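PDB 2OZG: GCN5-related N-acetyltransferase from Anabaena variabilis, which probably transfers the acetyl group of acetyl-coenzyme A to an amine, possibly on an aminoglycoside, and is seen here with coenzyme A bound. Local coordinates for residues I26-C30 against F31-F35; G86-P89 against E90-G93; A96-A99 against L100-T104; N193-L196 against D197-L201. All coordinates share one frame; numbering follows the deposited sequence.

Contact 1 of 4, residues I26-C30 against F31-F35. With COA (coenzyme A), chain C.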
# COMPACT_ATOMS: atom_id res chain seq x y z
N ILE A 26 -19.65 23.04 -18.62
CA ILE A 26 -18.89 22.07 -19.39
C ILE A 26 -17.51 21.94 -18.79
O ILE A 26 -16.99 20.81 -18.65
CB ILE A 26 -18.75 22.48 -20.88
CG1 ILE A 26 -20.09 22.33 -21.57
CG2 ILE A 26 -17.72 21.63 -21.57
CD1 ILE A 26 -20.11 22.93 -22.94
N LEU A 27 -16.90 23.07 -18.43
CA LEU A 27 -15.56 23.06 -17.80
C LEU A 27 -15.56 22.31 -16.46
O LEU A 27 -14.67 21.53 -16.20
CB LEU A 27 -15.00 24.48 -17.68
CG LEU A 27 -14.73 25.17 -19.03
CD1 LEU A 27 -13.84 26.42 -18.80
CD2 LEU A 27 -14.07 24.29 -20.14
N GLU A 28 -16.58 22.52 -15.63
CA GLU A 28 -16.70 21.75 -14.38
C GLU A 28 -16.73 20.23 -14.60
O GLU A 28 -16.12 19.43 -13.84
CB GLU A 28 -17.94 22.10 -13.62
CG GLU A 28 -17.84 23.39 -12.97
CD GLU A 28 -19.03 23.72 -12.07
OE1 GLU A 28 -19.86 22.80 -11.76
OE2 GLU A 28 -19.09 24.92 -11.65
N GLN A 29 -17.46 19.83 -15.62
CA GLN A 29 -17.56 18.44 -15.95
C GLN A 29 -16.24 17.92 -16.48
O GLN A 29 -15.73 16.93 -16.00
CB GLN A 29 -18.69 18.21 -16.94
CG GLN A 29 -18.82 16.80 -17.47
CD GLN A 29 -20.17 16.61 -18.16
OE1 GLN A 29 -20.89 17.58 -18.39
NE2 GLN A 29 -20.53 15.38 -18.46
N CYS A 30 -15.70 18.59 -17.47
CA CYS A 30 -14.45 18.18 -18.07
C CYS A 30 -13.31 17.99 -17.08
O CYS A 30 -12.62 16.99 -17.12
CB CYS A 30 -14.02 19.17 -19.13
SG CYS A 30 -15.00 19.12 -20.60
N PHE A 31 -13.13 18.96 -16.20
CA PHE A 31 -12.05 18.93 -15.25
C PHE A 31 -12.36 18.38 -13.89
O PHE A 31 -11.55 18.47 -13.01
CB PHE A 31 -11.46 20.33 -15.21
CG PHE A 31 -10.90 20.70 -16.52
CD1 PHE A 31 -9.75 20.07 -16.97
CD2 PHE A 31 -11.56 21.54 -17.37
CE1 PHE A 31 -9.25 20.33 -18.18
CE2 PHE A 31 -11.06 21.79 -18.61
CZ PHE A 31 -9.91 21.18 -19.02
N VAL A 32 -13.57 17.85 -13.73
CA VAL A 32 -14.03 17.23 -12.49
C VAL A 32 -13.89 18.22 -11.34
O VAL A 32 -13.32 17.89 -10.30
CB VAL A 32 -13.26 15.88 -12.19
CG1 VAL A 32 -14.05 15.04 -11.17
CG2 VAL A 32 -13.11 15.10 -13.47
N MSE A 33 -14.46 19.41 -11.51
CA MSE A 33 -14.38 20.44 -10.50
C MSE A 33 -15.55 20.32 -9.56
O MSE A 33 -16.64 19.93 -9.95
CB MSE A 33 -14.38 21.82 -11.17
CG MSE A 33 -13.26 22.02 -12.16
SE MSE A 33 -13.37 23.72 -13.14
CE MSE A 33 -12.54 24.83 -11.74
N SER A 34 -15.33 20.63 -8.31
CA SER A 34 -16.44 20.57 -7.36
C SER A 34 -17.53 21.54 -7.85
O SER A 34 -17.23 22.53 -8.53
CB SER A 34 -15.97 20.96 -5.96
OG SER A 34 -14.80 20.23 -5.62
N PHE A 35 -18.78 21.25 -7.50
CA PHE A 35 -19.89 22.12 -7.91
C PHE A 35 -19.63 23.64 -7.65
O PHE A 35 -19.26 24.06 -6.54
CB PHE A 35 -21.24 21.69 -7.30
CG PHE A 35 -22.36 22.63 -7.66
CD1 PHE A 35 -22.84 22.67 -8.97
CD2 PHE A 35 -22.85 23.54 -6.74
CE1 PHE A 35 -23.83 23.57 -9.35
CE2 PHE A 35 -23.85 24.44 -7.10
CZ PHE A 35 -24.34 24.46 -8.41
N1A COA C . -6.52 10.81 -25.90
C2A COA C . -5.77 10.83 -27.02
N3A COA C . -6.15 11.49 -28.13
C4A COA C . -7.33 12.16 -28.13
C5A COA C . -8.15 12.16 -27.00
C6A COA C . -7.70 11.45 -25.86
N6A COA C . -8.40 11.38 -24.71
N7A COA C . -9.24 12.89 -27.32
C8A COA C . -9.10 13.33 -28.60
N9A COA C . -7.93 12.88 -29.08
C1B COA C . -7.31 13.07 -30.42
C2B COA C . -7.93 12.15 -31.47
O2B COA C . -7.31 10.85 -31.50
C3B COA C . -7.78 12.97 -32.75
O3B COA C . -6.64 12.58 -33.53
P3B COA C . -6.83 11.60 -34.82
O7A COA C . -7.38 12.51 -35.90
O8A COA C . -5.43 11.04 -35.03
O9A COA C . -7.85 10.55 -34.41
C4B COA C . -7.67 14.43 -32.31
O4B COA C . -7.47 14.42 -30.90
C5B COA C . -8.92 15.24 -32.67
O5B COA C . -10.03 14.73 -31.93
P1A COA C . -11.35 15.61 -31.55
O1A COA C . -11.19 17.01 -32.10
O2A COA C . -12.57 14.80 -31.96
O3A COA C . -11.29 15.60 -29.92
P2A COA C . -12.60 15.63 -28.93
O4A COA C . -13.57 16.64 -29.55
O5A COA C . -13.08 14.19 -28.75
O6A COA C . -11.95 16.21 -27.52
CBP COA C . -11.33 16.24 -25.02
CCP COA C . -12.24 15.74 -26.16
CDP COA C . -10.89 17.65 -25.42
CEP COA C . -10.07 15.39 -25.09
CAP COA C . -12.15 16.22 -23.65
OAP COA C . -12.63 17.55 -23.24
C9P COA C . -11.63 15.54 -22.35
O9P COA C . -11.73 14.22 -22.14
N8P COA C . -11.15 16.21 -21.28
C7P COA C . -10.83 17.60 -20.96
C6P COA C . -9.36 17.49 -20.61
C5P COA C . -8.49 17.96 -21.77
O5P COA C . -8.69 17.56 -22.91
N4P COA C . -7.49 18.81 -21.48
C3P COA C . -6.53 19.37 -22.42
C2P COA C . -5.71 20.36 -21.62
S1P COA C . -6.72 21.83 -21.18
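Phe31 folds its ring back along the last turn of helix 20-30, where Cys30 and Leu27 receive it. Cys30 CB stands over one face in a CH-pi contact, 4.2 Å from the centroid of the Phe31 ring, while Leu27 O lies at the edge, near the ring plane and 3.3 Å from Phe31 CD2. Because CG of Phe31 sits beside its backbone N (chi1 -63°), the ring stays against the flank of the helix, and the rim atom CE2 comes to 4.2 Å from Leu27 CD2. The rim also serves the ligand: Phe31 CE1 is 3.7 Å from C6P of coenzyme A, and CZ nears the thiol sulfur S1P. The helix stops in a Schellman motif, with Val32 as the C-prime residue of positive phi. Met33 N meets a lone pair of Glu28 O at 2.9 Å, whereas Val32 N approaches Gln29 O from above its carbonyl plane. In selenomethionine Met33, CG beside the backbone N (chi1 -58°) and an extended chi2 put SE 4.1 Å from Glu28 CA. Glu28 is extended, its carboxylate 89° from the Phe35 ring plane, and OE1 bonds weakly to Gly36 N. Around this helix end, Leu27 and Phe31 pack on Ala84 of strand 75-87, Glu28 and Met33 on helix 37-45, and Gln29 NE2 is hydrogen-bonded to Tyr204 OH of the second subunit.

Contact 2 of 4, residues G86-P89 against E90-G93. With COA (coenzyme A), chain C.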
# COMPACT_ATOMS: atom_id res chain seq x y z
N GLY A 86 -11.96 22.09 -23.10
CA GLY A 86 -12.94 21.06 -22.82
C GLY A 86 -14.04 20.99 -23.85
O GLY A 86 -14.57 22.02 -24.29
N ILE A 87 -14.38 19.76 -24.22
CA ILE A 87 -15.52 19.45 -25.10
C ILE A 87 -16.45 18.57 -24.29
O ILE A 87 -16.03 17.59 -23.75
CB ILE A 87 -15.07 18.65 -26.35
CG1 ILE A 87 -13.96 19.39 -27.08
CG2 ILE A 87 -16.22 18.38 -27.29
CD1 ILE A 87 -14.42 20.76 -27.73
N ALA A 88 -17.72 18.94 -24.21
CA ALA A 88 -18.71 18.17 -23.47
C ALA A 88 -18.70 16.76 -24.03
O ALA A 88 -18.64 16.54 -25.24
CB ALA A 88 -20.10 18.84 -23.62
N PRO A 89 -18.84 15.78 -23.16
CA PRO A 89 -18.56 14.43 -23.63
C PRO A 89 -19.44 13.97 -24.77
O PRO A 89 -18.97 13.24 -25.62
CB PRO A 89 -18.69 13.58 -22.37
CG PRO A 89 -19.64 14.34 -21.52
CD PRO A 89 -19.29 15.80 -21.77
N GLU A 90 -20.67 14.46 -24.84
CA GLU A 90 -21.54 14.06 -25.92
C GLU A 90 -21.07 14.54 -27.30
O GLU A 90 -21.57 14.07 -28.31
CB GLU A 90 -22.98 14.51 -25.68
CG GLU A 90 -23.25 16.01 -25.71
CD GLU A 90 -23.13 16.73 -24.35
OE1 GLU A 90 -22.40 16.29 -23.44
OE2 GLU A 90 -23.80 17.77 -24.21
N TYR A 91 -20.11 15.47 -27.35
CA TYR A 91 -19.63 15.98 -28.64
C TYR A 91 -18.23 15.48 -29.00
O TYR A 91 -17.66 15.85 -30.01
CB TYR A 91 -19.67 17.50 -28.62
CG TYR A 91 -21.07 18.06 -28.48
CD1 TYR A 91 -22.02 17.81 -29.46
CD2 TYR A 91 -21.43 18.87 -27.42
CE1 TYR A 91 -23.32 18.31 -29.36
CE2 TYR A 91 -22.73 19.40 -27.32
CZ TYR A 91 -23.66 19.11 -28.30
OH TYR A 91 -24.95 19.60 -28.24
N ARG A 92 -17.67 14.64 -28.16
CA ARG A 92 -16.33 14.13 -28.38
C ARG A 92 -16.20 13.12 -29.52
O ARG A 92 -17.15 12.56 -29.95
CB ARG A 92 -15.86 13.50 -27.10
CG ARG A 92 -15.64 14.56 -26.04
CD ARG A 92 -15.03 14.00 -24.77
NE ARG A 92 -15.10 15.01 -23.73
CZ ARG A 92 -15.04 14.80 -22.42
NH1 ARG A 92 -14.93 13.58 -21.89
NH2 ARG A 92 -15.20 15.84 -21.64
N GLY A 93 -14.99 12.92 -30.03
CA GLY A 93 -14.77 11.96 -31.13
C GLY A 93 -15.32 12.42 -32.47
O GLY A 93 -15.46 11.63 -33.39
N1A COA C . -6.52 10.81 -25.90
C2A COA C . -5.77 10.83 -27.02
N3A COA C . -6.15 11.49 -28.13
C4A COA C . -7.33 12.16 -28.13
C5A COA C . -8.15 12.16 -27.00
C6A COA C . -7.70 11.45 -25.86
N6A COA C . -8.40 11.38 -24.71
N7A COA C . -9.24 12.89 -27.32
C8A COA C . -9.10 13.33 -28.60
N9A COA C . -7.93 12.88 -29.08
C1B COA C . -7.31 13.07 -30.42
C2B COA C . -7.93 12.15 -31.47
O2B COA C . -7.31 10.85 -31.50
C3B COA C . -7.78 12.97 -32.75
O3B COA C . -6.64 12.58 -33.53
P3B COA C . -6.83 11.60 -34.82
O7A COA C . -7.38 12.51 -35.90
O8A COA C . -5.43 11.04 -35.03
O9A COA C . -7.85 10.55 -34.41
C4B COA C . -7.67 14.43 -32.31
O4B COA C . -7.47 14.42 -30.90
C5B COA C . -8.92 15.24 -32.67
O5B COA C . -10.03 14.73 -31.93
P1A COA C . -11.35 15.61 -31.55
O1A COA C . -11.19 17.01 -32.10
O2A COA C . -12.57 14.80 -31.96
O3A COA C . -11.29 15.60 -29.92
P2A COA C . -12.60 15.63 -28.93
O4A COA C . -13.57 16.64 -29.55
O5A COA C . -13.08 14.19 -28.75
O6A COA C . -11.95 16.21 -27.52
CBP COA C . -11.33 16.24 -25.02
CCP COA C . -12.24 15.74 -26.16
CDP COA C . -10.89 17.65 -25.42
CEP COA C . -10.07 15.39 -25.09
CAP COA C . -12.15 16.22 -23.65
OAP COA C . -12.63 17.55 -23.24
C9P COA C . -11.63 15.54 -22.35
O9P COA C . -11.73 14.22 -22.14
N8P COA C . -11.15 16.21 -21.28
C7P COA C . -10.83 17.60 -20.96
C6P COA C . -9.36 17.49 -20.61
C5P COA C . -8.49 17.96 -21.77
O5P COA C . -8.69 17.56 -22.91
N4P COA C . -7.49 18.81 -21.48
C3P COA C . -6.53 19.37 -22.42
C2P COA C . -5.71 20.36 -21.62
S1P COA C . -6.72 21.83 -21.18
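Extended from CG to NE (chi2 -174°), the Arg92 chain carries its guanidinium back to the carbonyl of Ile87 and grips it side-on, NE at 2.7 Å and NH2 at 2.9 Å from Ile87 O, which lies in the guanidinium plane. Ile87 N donates to OAP of coenzyme A in an almost straight bond (177°), and Gly93 N donates a hydrogen bond to its phosphate oxygen O5A at 2.6 Å. This is the loop that GNAT enzymes use to cradle the pyrophosphate, and Arg92, Gly95 and Ala97 fit their R-x-x-G-x-A signature. The guanidinium is sandwiched between O9P of coenzyme A and Pro89 CA on opposite faces, while NH1 bonds Asn251 O of the second subunit. A leucine in place of Arg92 would probably leave Ile87 O without the two guanidinium donors and lose that link to the second subunit. Farther out, the chain turns at Pro89: Tyr91 N bonds Ala88 O at 2.8 Å, and Arg92 N meets Pro89 O from above the carbonyl plane. In the packing here, Ile87 CG2 touches Tyr91 CB at 3.8 Å, and Ala88 CB lies 3.4 Å from Glu90 OE1, an oxygen hydrogen-bonded to Tyr204 OH of the second subunit.

Contact 3 of 4, residues A96-A99 against L100-T104. With COA (coenzyme A), chain C.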
# COMPACT_ATOMS: atom_id res chain seq x y z
N ALA A 96 -14.36 18.16 -32.81
CA ALA A 96 -14.68 19.47 -32.23
C ALA A 96 -13.44 20.09 -31.58
O ALA A 96 -13.22 21.27 -31.72
CB ALA A 96 -15.81 19.39 -31.25
N ALA A 97 -12.64 19.28 -30.88
CA ALA A 97 -11.44 19.85 -30.22
C ALA A 97 -10.39 20.36 -31.21
O ALA A 97 -9.79 21.40 -30.99
CB ALA A 97 -10.79 18.85 -29.18
N ILE A 98 -10.14 19.63 -32.29
CA ILE A 98 -9.14 20.08 -33.23
C ILE A 98 -9.71 21.31 -33.95
O ILE A 98 -9.00 22.28 -34.16
CB ILE A 98 -8.68 18.93 -34.18
CG1 ILE A 98 -7.57 19.41 -35.09
CG2 ILE A 98 -9.82 18.37 -34.99
CD1 ILE A 98 -6.34 19.89 -34.37
N ALA A 99 -11.00 21.33 -34.26
CA ALA A 99 -11.55 22.53 -34.88
C ALA A 99 -11.29 23.71 -33.95
O ALA A 99 -10.77 24.73 -34.36
CB ALA A 99 -13.04 22.36 -35.18
N LEU A 100 -11.62 23.55 -32.67
CA LEU A 100 -11.41 24.62 -31.70
C LEU A 100 -9.96 25.13 -31.68
O LEU A 100 -9.66 26.35 -31.76
CB LEU A 100 -11.81 24.11 -30.30
CG LEU A 100 -11.62 25.04 -29.09
CD1 LEU A 100 -12.35 26.40 -29.21
CD2 LEU A 100 -12.06 24.31 -27.86
N ILE A 101 -9.03 24.20 -31.60
CA ILE A 101 -7.61 24.56 -31.53
C ILE A 101 -7.08 25.27 -32.78
O ILE A 101 -6.31 26.23 -32.71
CB ILE A 101 -6.74 23.32 -31.19
CG1 ILE A 101 -7.13 22.72 -29.83
CG2 ILE A 101 -5.21 23.72 -31.22
CD1 ILE A 101 -7.08 23.70 -28.64
N GLN A 102 -7.53 24.83 -33.92
CA GLN A 102 -7.17 25.46 -35.16
C GLN A 102 -7.70 26.90 -35.24
O GLN A 102 -6.99 27.80 -35.61
CB GLN A 102 -7.70 24.60 -36.30
CG GLN A 102 -7.02 23.23 -36.39
CD GLN A 102 -7.59 22.36 -37.55
OE1 GLN A 102 -8.79 22.43 -37.85
NE2 GLN A 102 -6.73 21.52 -38.15
N HIS A 103 -8.98 27.09 -34.93
CA HIS A 103 -9.55 28.43 -34.87
C HIS A 103 -8.81 29.32 -33.92
O HIS A 103 -8.54 30.45 -34.25
CB HIS A 103 -11.05 28.42 -34.49
CG HIS A 103 -11.96 28.10 -35.64
ND1 HIS A 103 -12.78 26.99 -35.67
CD2 HIS A 103 -12.18 28.77 -36.81
CE1 HIS A 103 -13.48 26.98 -36.80
NE2 HIS A 103 -13.13 28.05 -37.50
N THR A 104 -8.53 28.83 -32.73
CA THR A 104 -7.77 29.53 -31.73
C THR A 104 -6.39 29.94 -32.24
O THR A 104 -5.97 31.08 -32.06
CB THR A 104 -7.60 28.62 -30.46
OG1 THR A 104 -8.90 28.30 -29.96
CG2 THR A 104 -6.82 29.30 -29.39
N1A COA C . -6.52 10.81 -25.90
C2A COA C . -5.77 10.83 -27.02
N3A COA C . -6.15 11.49 -28.13
C4A COA C . -7.33 12.16 -28.13
C5A COA C . -8.15 12.16 -27.00
C6A COA C . -7.70 11.45 -25.86
N6A COA C . -8.40 11.38 -24.71
N7A COA C . -9.24 12.89 -27.32
C8A COA C . -9.10 13.33 -28.60
N9A COA C . -7.93 12.88 -29.08
C1B COA C . -7.31 13.07 -30.42
C2B COA C . -7.93 12.15 -31.47
O2B COA C . -7.31 10.85 -31.50
C3B COA C . -7.78 12.97 -32.75
O3B COA C . -6.64 12.58 -33.53
P3B COA C . -6.83 11.60 -34.82
O7A COA C . -7.38 12.51 -35.90
O8A COA C . -5.43 11.04 -35.03
O9A COA C . -7.85 10.55 -34.41
C4B COA C . -7.67 14.43 -32.31
O4B COA C . -7.47 14.42 -30.90
C5B COA C . -8.92 15.24 -32.67
O5B COA C . -10.03 14.73 -31.93
P1A COA C . -11.35 15.61 -31.55
O1A COA C . -11.19 17.01 -32.10
O2A COA C . -12.57 14.80 -31.96
O3A COA C . -11.29 15.60 -29.92
P2A COA C . -12.60 15.63 -28.93
O4A COA C . -13.57 16.64 -29.55
O5A COA C . -13.08 14.19 -28.75
O6A COA C . -11.95 16.21 -27.52
CBP COA C . -11.33 16.24 -25.02
CCP COA C . -12.24 15.74 -26.16
CDP COA C . -10.89 17.65 -25.42
CEP COA C . -10.07 15.39 -25.09
CAP COA C . -12.15 16.22 -23.65
OAP COA C . -12.63 17.55 -23.24
C9P COA C . -11.63 15.54 -22.35
O9P COA C . -11.73 14.22 -22.14
N8P COA C . -11.15 16.21 -21.28
C7P COA C . -10.83 17.60 -20.96
C6P COA C . -9.36 17.49 -20.61
C5P COA C . -8.49 17.96 -21.77
O5P COA C . -8.69 17.56 -22.91
N4P COA C . -7.49 18.81 -21.48
C3P COA C . -6.53 19.37 -22.42
C2P COA C . -5.71 20.36 -21.62
S1P COA C . -6.72 21.83 -21.18
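From Ala96 to His103 the backbone runs as regular alpha-helix, each amide from Leu100 to His103 bonded to the carbonyl four residues earlier. Ile98 and Gln102, one turn apart, make the main side-chain contact. The CG1 branch of Ile98 points away from its backbone N (chi1 -176°), which carries the end of the chain along the helix toward the extended Gln102: Ile98 CG1 lies 3.8 Å from Gln102 NE2, and Ile98 CD1 is 4.0 Å from Gln102 CG. Gln102 CG also rests 3.1 Å from Ile98 O. Cutting Gln102 back to an alanine would probably uncover this end of Ile98, leave it freer to turn, and remove the contact of Gln102 with Leu318. The next carbonyl, Ala99 O, takes the backbone amide of His103 and, weakly, its ring atom ND1 at 3.3 Å; the His103 ring also meets that of Tyr12, with their planes about 10° apart. Leu100 O is shared between Thr104 N and Thr104 OG1, the latter at 2.8 Å. At the other end, Ile98 N donates to O1A of coenzyme A at 2.8 Å, and Ile98 CG2 rests 3.5 Å from the same O1A. Ala97 N donates to O4A of coenzyme A at 3.1 Å. A pyrophosphate seated on the amides of a helix N-terminus, where the helix dipole would probably add to the attraction, is characteristic of the GNAT fold.

Contact 4 of 4, residues N193-L196 against D197-L201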
# COMPACT_ATOMS: atom_id res chain seq x y z
N ASN A 193 -2.62 33.05 -5.42
CA ASN A 193 -3.20 33.67 -4.24
C ASN A 193 -4.50 32.95 -3.79
O ASN A 193 -5.10 33.29 -2.78
CB ASN A 193 -3.43 35.13 -4.58
CG ASN A 193 -3.70 35.97 -3.38
OD1 ASN A 193 -2.91 36.03 -2.45
ND2 ASN A 193 -4.83 36.63 -3.39
N ARG A 194 -4.91 31.92 -4.52
CA ARG A 194 -6.17 31.26 -4.23
C ARG A 194 -5.99 29.99 -3.44
O ARG A 194 -5.17 29.13 -3.79
CB ARG A 194 -6.83 30.92 -5.56
CG ARG A 194 -8.22 30.26 -5.50
CD ARG A 194 -8.62 29.93 -6.97
NE ARG A 194 -8.80 31.14 -7.78
CZ ARG A 194 -8.60 31.23 -9.11
NH1 ARG A 194 -8.14 30.18 -9.80
NH2 ARG A 194 -8.82 32.38 -9.72
N THR A 195 -6.76 29.88 -2.37
CA THR A 195 -6.74 28.68 -1.55
C THR A 195 -8.15 28.28 -1.13
O THR A 195 -9.10 29.07 -1.19
CB THR A 195 -5.97 28.92 -0.22
OG1 THR A 195 -6.55 30.03 0.46
CG2 THR A 195 -4.49 29.22 -0.48
N LEU A 196 -8.25 27.05 -0.68
CA LEU A 196 -9.43 26.53 -0.04
C LEU A 196 -9.69 27.30 1.28
O LEU A 196 -8.73 27.76 1.94
CB LEU A 196 -9.16 25.04 0.27
CG LEU A 196 -8.82 24.18 -0.97
CD1 LEU A 196 -8.40 22.75 -0.66
CD2 LEU A 196 -10.02 24.19 -1.90
N ASP A 197 -10.97 27.43 1.66
CA ASP A 197 -11.39 28.02 2.97
C ASP A 197 -10.68 27.29 4.11
O ASP A 197 -10.35 27.88 5.14
CB ASP A 197 -12.90 27.94 3.19
CG ASP A 197 -13.69 28.90 2.32
OD1 ASP A 197 -13.36 29.03 1.12
OD2 ASP A 197 -14.67 29.49 2.83
N THR A 198 -10.50 26.00 3.87
CA THR A 198 -9.70 25.05 4.64
C THR A 198 -8.33 25.61 5.01
O THR A 198 -7.85 25.45 6.13
CB THR A 198 -9.31 23.90 3.63
OG1 THR A 198 -10.47 23.42 2.96
CG2 THR A 198 -8.50 22.77 4.25
N GLU A 199 -7.69 26.25 4.03
CA GLU A 199 -6.28 26.55 4.14
C GLU A 199 -5.82 28.02 4.13
O GLU A 199 -6.52 28.94 3.68
CB GLU A 199 -5.52 25.69 3.10
CG GLU A 199 -5.83 26.03 1.64
CD GLU A 199 -5.30 25.02 0.61
OE1 GLU A 199 -4.80 23.95 1.04
OE2 GLU A 199 -5.42 25.29 -0.62
N THR A 200 -4.63 28.19 4.70
CA THR A 200 -4.01 29.48 4.85
C THR A 200 -2.85 29.51 3.88
O THR A 200 -2.16 28.51 3.65
CB THR A 200 -3.53 29.69 6.31
OG1 THR A 200 -4.64 29.54 7.20
CG2 THR A 200 -2.91 31.09 6.49
N LEU A 201 -2.69 30.68 3.29
CA LEU A 201 -1.64 30.93 2.34
C LEU A 201 -0.55 31.65 3.10
O LEU A 201 -0.79 32.65 3.79
CB LEU A 201 -2.16 31.82 1.22
CG LEU A 201 -1.21 32.03 0.06
CD1 LEU A 201 -0.92 30.72 -0.71
CD2 LEU A 201 -1.77 33.06 -0.87
O HOH W 1 -8.29 30.33 2.55
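Glu199 reaches back across the turn to Leu196 and Thr195. Its CB lies 4.0 Å from Leu196 O. CG comes next, set between the backbone N and the carbonyl carbon (chi1 66°), a torsion that folds the side chain toward the 193-196 arm and brings Glu199 CG to 3.4 Å from Thr195 CB. Beyond CG the chain is extended, and CD passes close to the backbone N of Leu196. At the tip the two oxygens differ: Glu199 OE2 accepts a weak hydrogen bond from Leu196 N, long at 3.3 Å but fairly straight (167°), and lies 3.6 Å from Leu196 CG, while OE1 comes near Leu196 CD1. The backbone between these residues is a beta turn with helical angles at Asp197 and Thr198, closed by Glu199 N to Leu196 O at 2.8 Å. It forms the tip of the loop joining helix 186-192 to strand 202-206 in the second GNAT-family region, away from the bound cofactor. Inside the loop a water bridges Thr195 OG1 and Glu199 O. Toward the base, Leu201 sends its branches to two residues, CD1 to Thr195 CG2 at 3.9 Å and CD2 to Asn193 OD1 at 3.6 Å, the latter pair of side chains crossing at about a right angle. Arg232 of strand 227-236 touches Thr195, Glu199 and Leu201. On another side, Thr198 makes backbone hydrogen bonds to the third subunit, and Thr200 packs on its Phe35.

Contacts 1, 2 and 3 line one coenzyme A, whereas contact 4 lies in the other GNAT-family region. Contact 2 is buried, contacts 1 and 3 are partly buried, and contact 4 is at the surface. Cys30 SG of contact 1 packs against Arg92 and Gly86, and Ile87 packs on Ala96 and Ala97 of contact 3, linking strand 75-87 to helices 20-30 and 96-110. Their chemistry shifts from an aromatic wall beside the pantetheine in contact 1, through a buried arginine and a phosphate-binding glycine amide in contact 2, to the helix N-terminal amides of contact 3. Contact 4 relies on a turn, a bridging water and a weak carboxylate bond. Contacts 1, 2 and 4 also meet neighbouring subunits.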